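Local structure of hypothetical protein yxiM (Bacillus subtilis, 2O14) at residues A[210-215]-A[256-261]; A[274-279]-A[299-304]. The protein is an uncharacterised member of the GDSL lipolytic enzyme family that probably works as an esterase, its hydrolase domain following a galactose-binding-like domain. All coordinates share one frame; numbering follows the deposited sequence.

In the fold
Both contacts lie buried in the hydrolase domain, on the face of the parallel sheet covered by helices 212-217, 251-266 and 298-307. Contact 1 joins two helices, whereas contact 2 seats helix 298-307 on the end of strand 271-275 and the loop that follows. Helix 251-266 links them: Met258, a selenomethionine of contact 1, packs through CB against CD1 of Leu304 in contact 2, 3.4 Å away, and its CE approaches CD2 of Leu274. Neither contact has a hydrogen bond across it. Flexible selenium-bearing chains and a small alanine meet in contact 1, while contact 2 relies on branched aliphatic side chains and a proline. Each has a side chain about 10 to 11 Å from that of Ser171, the probable nucleophile.

Contact 1. Residues A[210-215]-A[256-261]; sequences QIARGF and EVMRDM
Ala212 and Val257 meet where the first turn of helix 212-217 comes up to the middle of helix 251-266, with the CA atoms of Ala212 and Met258 6.3 Å apart. At that separation the small methyl of Ala212 points toward the longer helix and has three neighbours there. Its CB lies 3.9 Å from CG1 of Val257 and 4.0 Å from SE of Met258, which like Met261 is a selenomethionine; CE of Met261 completes the set. Val257 holds CG1 anti to its backbone N (chi1 173°), and this branch fits against the Ala212 main chain, reaching the carbonyl O at 3.5 Å and then the N of Arg213. The Met261 methyl also approaches that carbonyl, its CE 3.8 Å from Ala212 O.

Farther along, Phe215 and Met261 cross at about a right angle. The ring presents CD1 to the selenium, with SE at 3.7 Å from that atom and 5.0 Å from the ring centroid. The selenium sits obliquely, 71° off the ring normal, in a Met-aromatic contact. A bend at chi3 (-87°) turns the Met261 methyl back toward Ala212, so one side chain serves both partners.

The CB of Arg213 points away from the longer helix, yet its guanidinium group forms a salt bridge with Glu253 one turn earlier in that helix. Behind the helix start, Asp242 takes a hydrogen bond from Ala212 N; it belongs to the Gly-X-Asn-Asp block of SGNH hydrolases. Phe215 also packs on Phe234 and Met258 on Leu236, both of strand 233-237. Two helices packed together on a parallel sheet make this part of the alpha/beta core of the GDSL fold.

Contact 2. Residues A[274-279]-A[299-304]; sequences LSTPQG and ASILAL
Ile301 faces the end of strand 271-275 and does most of the work here, its CA 6.5 Å from that of Thr276. The tight part is built on its two branches. CG2 touches two side chains, the CG2 methyl of Thr276 at 3.9 Å and CB of Leu274 at 4.1 Å. The other branch runs out extended, with chi2 at 175° carrying CD1 forward to meet Pro277 tip to tip: CD1 is 3.6 Å from CD of the proline ring. The same methyl lies near the carbonyl O of Ser275. An alanine at Ile301 would probably leave Pro277 CD without its neighbour on the helix and open a gap beside the Thr276 methyl.

Toward the helix's C-terminal side, Leu274 carries the packing on through CD1, which lies 4.0 Å from CB of Leu304, the two side chains crossing at about a right angle. The looser margin is at Leu302, which is partly exposed: its CB starts away from the strand, and CD2 alone comes back, 4.0 Å from CG2 of Thr276.

Thr276 is split between two environments. Its methyl serves the helix, while OG1 is hydrogen-bonded to Asp314 and to the backbone N of Asn316 beyond strand 311-313. The CB of Ser275 points away from the helix, and OG is hydrogen-bonded to Gln237. With these hydroxyls paired elsewhere, the two segments, part of the beta-alpha-beta crossover from 271-275 to 311-313, are held together by van der Waals packing, with no hydrogen bond between them.

Contact 1. Residues A[210-215]-A[256-261]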
loop_
_atom_site.group_PDB
_atom_site.type_symbol
_atom_site.label_atom_id
_atom_site.label_comp_id
_atom_site.label_asym_id
_atom_site.label_seq_id
_atom_site.Cartn_x
_atom_site.Cartn_y
_atom_site.Cartn_z
ATOM N N GLN A 210 -9.986 2.846 6.085
ATOM C CA GLN A 210 -9.416 4.183 6.228
ATOM C C GLN A 210 -10.296 5.317 5.705
ATOM O O GLN A 210 -11.094 5.141 4.777
ATOM C CB GLN A 210 -8.045 4.249 5.546
ATOM C CG GLN A 210 -7.250 5.510 5.889
ATOM C CD GLN A 210 -7.006 5.651 7.381
ATOM O OE1 GLN A 210 -5.909 5.370 7.885
ATOM N NE2 GLN A 210 -8.038 6.064 8.103
ATOM N N ILE A 211 -10.140 6.478 6.331
ATOM C CA ILE A 211 -10.867 7.692 5.977
ATOM C C ILE A 211 -9.803 8.744 5.655
ATOM O O ILE A 211 -8.613 8.504 5.862
ATOM C CB ILE A 211 -11.731 8.189 7.164
ATOM C CG1 ILE A 211 -10.846 8.407 8.392
ATOM C CG2 ILE A 211 -12.829 7.161 7.492
ATOM C CD1 ILE A 211 -11.590 8.975 9.597
ATOM N N ALA A 212 -10.223 9.905 5.164
ATOM C CA ALA A 212 -9.286 10.971 4.817
ATOM C C ALA A 212 -8.440 11.458 5.997
ATOM O O ALA A 212 -7.222 11.605 5.878
ATOM C CB ALA A 212 -10.045 12.157 4.207
ATOM N N ARG A 213 -9.088 11.723 7.129
ATOM C CA ARG A 213 -8.379 12.219 8.308
ATOM C C ARG A 213 -7.259 11.260 8.707
ATOM O O ARG A 213 -6.124 11.683 8.921
ATOM C CB ARG A 213 -9.350 12.393 9.481
ATOM C CG ARG A 213 -8.779 13.163 10.662
ATOM C CD ARG A 213 -9.633 12.956 11.896
ATOM N NE ARG A 213 -10.999 13.454 11.746
ATOM C CZ ARG A 213 -12.085 12.765 12.090
ATOM N NH1 ARG A 213 -13.291 13.296 11.938
ATOM N NH2 ARG A 213 -11.968 11.529 12.560
ATOM N N GLY A 214 -7.588 9.975 8.800
ATOM C CA GLY A 214 -6.603 8.973 9.173
ATOM C C GLY A 214 -5.462 8.835 8.177
ATOM O O GLY A 214 -4.300 8.754 8.563
ATOM N N PHE A 215 -5.787 8.799 6.891
ATOM C CA PHE A 215 -4.765 8.672 5.867
ATOM C C PHE A 215 -3.792 9.838 5.996
ATOM O O PHE A 215 -2.581 9.673 5.864
ATOM C CB PHE A 215 -5.413 8.668 4.476
ATOM C CG PHE A 215 -4.494 8.201 3.384
ATOM C CD1 PHE A 215 -3.570 9.066 2.809
ATOM C CD2 PHE A 215 -4.518 6.870 2.965
ATOM C CE1 PHE A 215 -2.675 8.610 1.832
ATOM C CE2 PHE A 215 -3.632 6.407 1.996
ATOM C CZ PHE A 215 -2.708 7.277 1.428
ATOM N N GLU A 256 -12.121 19.429 3.438
ATOM C CA GLU A 256 -10.988 20.220 3.934
ATOM C C GLU A 256 -9.699 19.405 4.031
ATOM O O GLU A 256 -8.636 19.857 3.610
ATOM C CB GLU A 256 -11.286 20.772 5.325
ATOM C CG GLU A 256 -12.430 21.755 5.424
ATOM C CD GLU A 256 -12.751 22.094 6.876
ATOM O OE1 GLU A 256 -11.809 22.440 7.628
ATOM O OE2 GLU A 256 -13.937 22.015 7.268
ATOM N N VAL A 257 -9.803 18.217 4.621
ATOM C CA VAL A 257 -8.663 17.327 4.788
ATOM C C VAL A 257 -8.135 16.896 3.430
ATOM O O VAL A 257 -6.923 16.891 3.191
ATOM C CB VAL A 257 -9.054 16.067 5.584
ATOM C CG1 VAL A 257 -7.894 15.075 5.593
ATOM C CG2 VAL A 257 -9.437 16.454 7.001
HETATM N N MSE A 258 -9.058 16.524 2.550
HETATM C CA MSE A 258 -8.711 16.095 1.202
HETATM C C MSE A 258 -7.977 17.213 0.474
HETATM O O MSE A 258 -6.973 16.971 -0.191
HETATM C CB MSE A 258 -9.979 15.718 0.433
HETATM C CG MSE A 258 -10.648 14.447 0.927
HETATM SE SE MSE A 258 -9.735 12.848 0.298
HETATM C CE MSE A 258 -10.462 12.826 -1.509
ATOM N N ARG A 259 -8.482 18.436 0.613
ATOM C CA ARG A 259 -7.882 19.603 -0.029
ATOM C C ARG A 259 -6.431 19.776 0.408
ATOM O O ARG A 259 -5.549 20.017 -0.413
ATOM C CB ARG A 259 -8.669 20.866 0.331
ATOM C CG ARG A 259 -8.216 22.122 -0.401
ATOM C CD ARG A 259 -8.879 23.356 0.190
ATOM N NE ARG A 259 -10.332 23.235 0.236
ATOM C CZ ARG A 259 -11.124 23.248 -0.833
ATOM N NH1 ARG A 259 -10.609 23.380 -2.048
ATOM N NH2 ARG A 259 -12.437 23.124 -0.686
ATOM N N ASP A 260 -6.196 19.650 1.710
ATOM C CA ASP A 260 -4.862 19.799 2.273
ATOM C C ASP A 260 -3.886 18.769 1.717
ATOM O O ASP A 260 -2.766 19.115 1.337
ATOM C CB ASP A 260 -4.919 19.679 3.793
ATOM C CG ASP A 260 -3.574 19.902 4.441
ATOM O OD1 ASP A 260 -3.044 21.032 4.355
ATOM O OD2 ASP A 260 -3.042 18.941 5.030
HETATM N N MSE A 261 -4.305 17.507 1.671
HETATM C CA MSE A 261 -3.443 16.452 1.147
HETATM C C MSE A 261 -3.051 16.745 -0.294
HETATM O O MSE A 261 -1.892 16.591 -0.674
HETATM C CB MSE A 261 -4.141 15.090 1.206
HETATM C CG MSE A 261 -4.397 14.575 2.606
HETATM SE SE MSE A 261 -4.603 12.648 2.619
HETATM C CE MSE A 261 -6.505 12.523 2.255
#

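Contact 2. Residues A[274-279]-A[299-304]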
loop_
_atom_site.group_PDB
_atom_site.type_symbol
_atom_site.label_atom_id
_atom_site.label_comp_id
_atom_site.label_asym_id
_atom_site.label_seq_id
_atom_site.Cartn_x
_atom_site.Cartn_y
_atom_site.Cartn_z
ATOM N N LEU A 274 -7.829 12.163 -8.491
ATOM C CA LEU A 274 -8.878 11.799 -7.542
ATOM C C LEU A 274 -9.862 10.838 -8.199
ATOM O O LEU A 274 -10.139 10.944 -9.394
ATOM C CB LEU A 274 -9.633 13.042 -7.070
ATOM C CG LEU A 274 -8.849 14.116 -6.314
ATOM C CD1 LEU A 274 -9.781 15.267 -5.998
ATOM C CD2 LEU A 274 -8.250 13.539 -5.031
ATOM N N SER A 275 -10.390 9.903 -7.414
ATOM C CA SER A 275 -11.348 8.935 -7.928
ATOM C C SER A 275 -12.596 8.859 -7.061
ATOM O O SER A 275 -12.506 8.812 -5.835
ATOM C CB SER A 275 -10.704 7.549 -8.006
ATOM O OG SER A 275 -11.647 6.563 -8.401
ATOM N N THR A 276 -13.763 8.860 -7.696
ATOM C CA THR A 276 -15.016 8.748 -6.960
ATOM C C THR A 276 -15.210 7.253 -6.729
ATOM O O THR A 276 -15.254 6.472 -7.677
ATOM C CB THR A 276 -16.204 9.314 -7.772
ATOM O OG1 THR A 276 -16.261 8.671 -9.053
ATOM C CG2 THR A 276 -16.040 10.822 -7.967
ATOM N N PRO A 277 -15.299 6.827 -5.460
ATOM C CA PRO A 277 -15.477 5.394 -5.210
ATOM C C PRO A 277 -16.768 4.799 -5.769
ATOM O O PRO A 277 -17.834 5.420 -5.708
ATOM C CB PRO A 277 -15.374 5.287 -3.685
ATOM C CG PRO A 277 -15.794 6.640 -3.200
ATOM C CD PRO A 277 -15.173 7.582 -4.199
ATOM N N GLN A 278 -16.662 3.601 -6.334
ATOM C CA GLN A 278 -17.832 2.927 -6.885
ATOM C C GLN A 278 -18.816 2.625 -5.762
ATOM O O GLN A 278 -18.453 2.677 -4.581
ATOM C CB GLN A 278 -17.430 1.640 -7.598
ATOM C CG GLN A 278 -16.037 1.144 -7.288
ATOM C CD GLN A 278 -15.858 0.756 -5.846
ATOM O OE1 GLN A 278 -16.660 0.004 -5.293
ATOM N NE2 GLN A 278 -14.800 1.255 -5.224
ATOM N N GLY A 279 -20.059 2.318 -6.130
ATOM C CA GLY A 279 -21.077 2.035 -5.133
ATOM C C GLY A 279 -21.194 0.579 -4.730
ATOM O O GLY A 279 -20.246 -0.197 -4.869
ATOM N N ALA A 299 -20.005 14.223 -4.280
ATOM C CA ALA A 299 -20.170 15.638 -4.595
ATOM C C ALA A 299 -18.921 16.464 -4.270
ATOM O O ALA A 299 -18.494 17.302 -5.069
ATOM C CB ALA A 299 -21.382 16.193 -3.845
ATOM N N SER A 300 -18.336 16.221 -3.099
ATOM C CA SER A 300 -17.144 16.946 -2.668
ATOM C C SER A 300 -15.915 16.591 -3.484
ATOM O O SER A 300 -15.053 17.439 -3.722
ATOM C CB SER A 300 -16.860 16.673 -1.188
ATOM O OG SER A 300 -17.877 17.230 -0.376
ATOM N N ILE A 301 -15.828 15.333 -3.900
ATOM C CA ILE A 301 -14.696 14.881 -4.699
ATOM C C ILE A 301 -14.702 15.587 -6.059
ATOM O O ILE A 301 -13.653 16.002 -6.555
ATOM C CB ILE A 301 -14.740 13.346 -4.901
ATOM C CG1 ILE A 301 -14.695 12.647 -3.540
ATOM C CG2 ILE A 301 -13.558 12.891 -5.745
ATOM C CD1 ILE A 301 -14.855 11.146 -3.611
ATOM N N LEU A 302 -15.882 15.730 -6.660
ATOM C CA LEU A 302 -15.990 16.401 -7.957
ATOM C C LEU A 302 -15.570 17.862 -7.804
ATOM O O LEU A 302 -14.787 18.384 -8.597
ATOM C CB LEU A 302 -17.428 16.334 -8.479
ATOM C CG LEU A 302 -18.035 14.938 -8.656
ATOM C CD1 LEU A 302 -19.505 15.066 -9.017
ATOM C CD2 LEU A 302 -17.279 14.172 -9.732
ATOM N N ALA A 303 -16.093 18.512 -6.770
ATOM C CA ALA A 303 -15.781 19.911 -6.507
ATOM C C ALA A 303 -14.282 20.129 -6.295
ATOM O O ALA A 303 -13.697 21.061 -6.853
ATOM C CB ALA A 303 -16.556 20.390 -5.287
ATOM N N LEU A 304 -13.665 19.269 -5.489
ATOM C CA LEU A 304 -12.236 19.364 -5.207
ATOM C C LEU A 304 -11.384 19.252 -6.465
ATOM O O LEU A 304 -10.360 19.920 -6.589
ATOM C CB LEU A 304 -11.818 18.274 -4.216
ATOM C CG LEU A 304 -12.085 18.537 -2.732
ATOM C CD1 LEU A 304 -11.946 17.241 -1.938
ATOM C CD2 LEU A 304 -11.110 19.590 -2.229
#